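Local coordinates for luciferase-like enzymeAMP-CoA-ligase (Zophobas atratus, PDB 4W8O), which probably acts as an AMP-forming CoA ligase of the adenylating ANL superfamily and resembles beetle luciferases, although it comes from a nonluminescent mealworm, at residues Thr405-Tyr410 against Ile420-Glu425. Sequence-based numbering, arbitrary orientation.
Sequences TGDIGY and IERIKE
The guanidinium of Arg422 has Gly406 O above the centre of one face. Near its edge, NH2 donates to Thr405 O at 3.2 Å, in the carbonyl plane and on a lone pair. Asp407 OD1 meets Arg422 NH1 obliquely in a salt bridge, too short as modelled for its length to be trusted; the carboxylate and guanidinium planes are 87° apart. A bend at chi3 (59°) folds the Arg422 chain back over the turn. The Tyr410 ring meets Ile420 obliquely, with CE1 4.1 Å from CG2.

In the antiparallel hairpin, Ile408 N donates to Glu421 O, and Ile423 N to Gly406 O. Ile408 O accepts from both Ile420 N (2.8 Å) and Glu421 N (3.2 Å), a classic beta bulge. A water donates to both Gly406 O and Ile423 O.

Asp407 and Arg422 point to one face of the sheet, Ile408 and Glu421 to the opposite one, where Ile408 CD1 packs on Ile423 CG1 at 3.5 Å, crossing at about a right angle. Ile408 CG2 touches Ile420 CD1 (3.8 Å), and Ile408 CB lies against Glu421 CG. An alanine at Ile408 would probably open a gap beside Ile423 and lose the Ile420 methyl contact.

Thr405, Gly406 and Asp407 form the TGD motif of the ANL family; 420-425 probably corresponds to the hinge region of relatives. Asp407 OD2 also bonds to Tyr322 OH, tying the hairpin to strand 317-324. Thr405 OG1 accepts from Asp407 N in an ST turn and bonds to Leu377 O. Strand 403-411 runs between strand 367-380 and the outermost strand 417-422 of a five-stranded antiparallel sheet.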
loop_
_atom_site.group_PDB
_atom_site.type_symbol
_atom_site.label_atom_id
_atom_site.label_comp_id
_atom_site.label_asym_id
_atom_site.label_seq_id
_atom_site.Cartn_x
_atom_site.Cartn_y
_atom_site.Cartn_z
ATOM N N THR A 405 18.381 -2.650 0.249
ATOM C CA THR A 405 17.405 -1.567 0.401
ATOM C C THR A 405 17.878 -0.257 -0.214
ATOM O O THR A 405 17.074 0.655 -0.422
ATOM C CB THR A 405 17.085 -1.258 1.873
ATOM O OG1 THR A 405 18.276 -0.811 2.535
ATOM C CG2 THR A 405 16.495 -2.476 2.572
ATOM N N GLY A 406 19.176 -0.150 -0.473
ATOM C CA GLY A 406 19.761 1.106 -0.925
ATOM C C GLY A 406 19.896 2.138 0.179
ATOM O O GLY A 406 20.226 3.294 -0.097
ATOM N N ASP A 407 19.657 1.731 1.425
ATOM C CA ASP A 407 19.750 2.634 2.566
ATOM C C ASP A 407 20.952 2.264 3.422
ATOM O O ASP A 407 21.319 1.092 3.516
ATOM C CB ASP A 407 18.486 2.560 3.428
ATOM C CG ASP A 407 17.243 3.018 2.695
ATOM O OD1 ASP A 407 17.266 4.126 2.116
ATOM O OD2 ASP A 407 16.237 2.270 2.706
ATOM N N ILE A 408 21.549 3.278 4.036
ATOM C CA ILE A 408 22.632 3.122 4.993
ATOM C C ILE A 408 22.041 3.338 6.377
ATOM O O ILE A 408 21.293 4.304 6.590
ATOM C CB ILE A 408 23.752 4.152 4.742
ATOM C CG1 ILE A 408 24.418 3.905 3.385
ATOM C CG2 ILE A 408 24.789 4.131 5.852
ATOM C CD1 ILE A 408 24.939 2.497 3.174
ATOM N N GLY A 409 22.364 2.429 7.303
ATOM C CA GLY A 409 21.934 2.539 8.700
ATOM C C GLY A 409 22.674 1.609 9.664
ATOM O O GLY A 409 23.747 1.092 9.347
ATOM N N TYR A 410 22.094 1.410 10.846
ATOM C CA TYR A 410 22.664 0.554 11.883
ATOM C C TYR A 410 21.542 0.181 12.857
ATOM O O TYR A 410 20.459 0.778 12.802
ATOM C CB TYR A 410 23.779 1.297 12.643
ATOM C CG TYR A 410 23.276 2.485 13.425
ATOM C CD1 TYR A 410 23.207 3.748 12.841
ATOM C CD2 TYR A 410 22.838 2.348 14.745
ATOM C CE1 TYR A 410 22.731 4.843 13.547
ATOM C CE2 TYR A 410 22.362 3.441 15.460
ATOM C CZ TYR A 410 22.309 4.684 14.850
ATOM O OH TYR A 410 21.842 5.776 15.543
ATOM N N ILE A 420 19.808 6.145 8.059
ATOM C CA ILE A 420 20.445 7.459 8.069
ATOM C C ILE A 420 20.546 8.128 6.694
ATOM O O ILE A 420 20.399 9.344 6.604
ATOM C CB ILE A 420 21.806 7.435 8.818
ATOM C CG1 ILE A 420 22.840 6.549 8.119
ATOM C CG2 ILE A 420 21.602 6.949 10.249
ATOM C CD1 ILE A 420 24.150 6.414 8.879
ATOM N N GLU A 421 20.780 7.365 5.631
ATOM C CA GLU A 421 20.890 7.953 4.290
ATOM C C GLU A 421 20.762 6.916 3.186
ATOM O O GLU A 421 20.854 5.718 3.437
ATOM C CB GLU A 421 22.229 8.689 4.122
ATOM C CG GLU A 421 23.450 7.778 4.061
ATOM C CD GLU A 421 24.738 8.544 3.827
ATOM O OE1 GLU A 421 24.968 9.542 4.540
ATOM O OE2 GLU A 421 25.521 8.149 2.935
ATOM N N ARG A 422 20.574 7.396 1.963
ATOM C CA ARG A 422 20.532 6.538 0.789
ATOM C C ARG A 422 21.892 6.488 0.116
ATOM O O ARG A 422 22.628 7.476 0.097
ATOM C CB ARG A 422 19.497 7.040 -0.216
ATOM C CG ARG A 422 18.064 6.956 0.280
ATOM C CD ARG A 422 17.089 6.782 -0.872
ATOM N NE ARG A 422 17.363 5.576 -1.658
ATOM C CZ ARG A 422 17.029 4.332 -1.305
ATOM N NH1 ARG A 422 16.397 4.081 -0.164
ATOM N NH2 ARG A 422 17.330 3.318 -2.108
ATOM N N ILE A 423 22.213 5.331 -0.445
ATOM C CA ILE A 423 23.416 5.171 -1.250
ATOM C C ILE A 423 23.220 5.923 -2.573
ATOM O O ILE A 423 22.197 5.751 -3.245
ATOM C CB ILE A 423 23.696 3.675 -1.506
ATOM C CG1 ILE A 423 23.988 2.959 -0.180
ATOM C CG2 ILE A 423 24.851 3.496 -2.484
ATOM C CD1 ILE A 423 23.709 1.473 -0.208
ATOM N N LYS A 424 24.183 6.768 -2.936
ATOM C CA LYS A 424 24.086 7.563 -4.170
ATOM C C LYS A 424 24.251 6.719 -5.437
ATOM O O LYS A 424 24.989 5.731 -5.447
ATOM C CB LYS A 424 25.129 8.683 -4.182
ATOM C CG LYS A 424 24.726 9.933 -3.416
ATOM C CD LYS A 424 25.869 10.937 -3.356
ATOM C CE LYS A 424 26.212 11.503 -4.730
ATOM N NZ LYS A 424 27.438 12.347 -4.698
ATOM N N GLU A 425 23.564 7.140 -6.500
ATOM C CA GLU A 425 23.614 6.489 -7.819
ATOM C C GLU A 425 23.483 4.955 -7.800
ATOM O O GLU A 425 24.283 4.256 -8.416
ATOM C CB GLU A 425 24.885 6.907 -8.582
ATOM C CG GLU A 425 24.801 8.280 -9.237
ATOM C CD GLU A 425 25.704 8.409 -10.455
ATOM O OE1 GLU A 425 26.909 8.084 -10.349
ATOM O OE2 GLU A 425 25.209 8.843 -11.520
HETATM O O HOH W 1 19.899 4.235 -2.699
#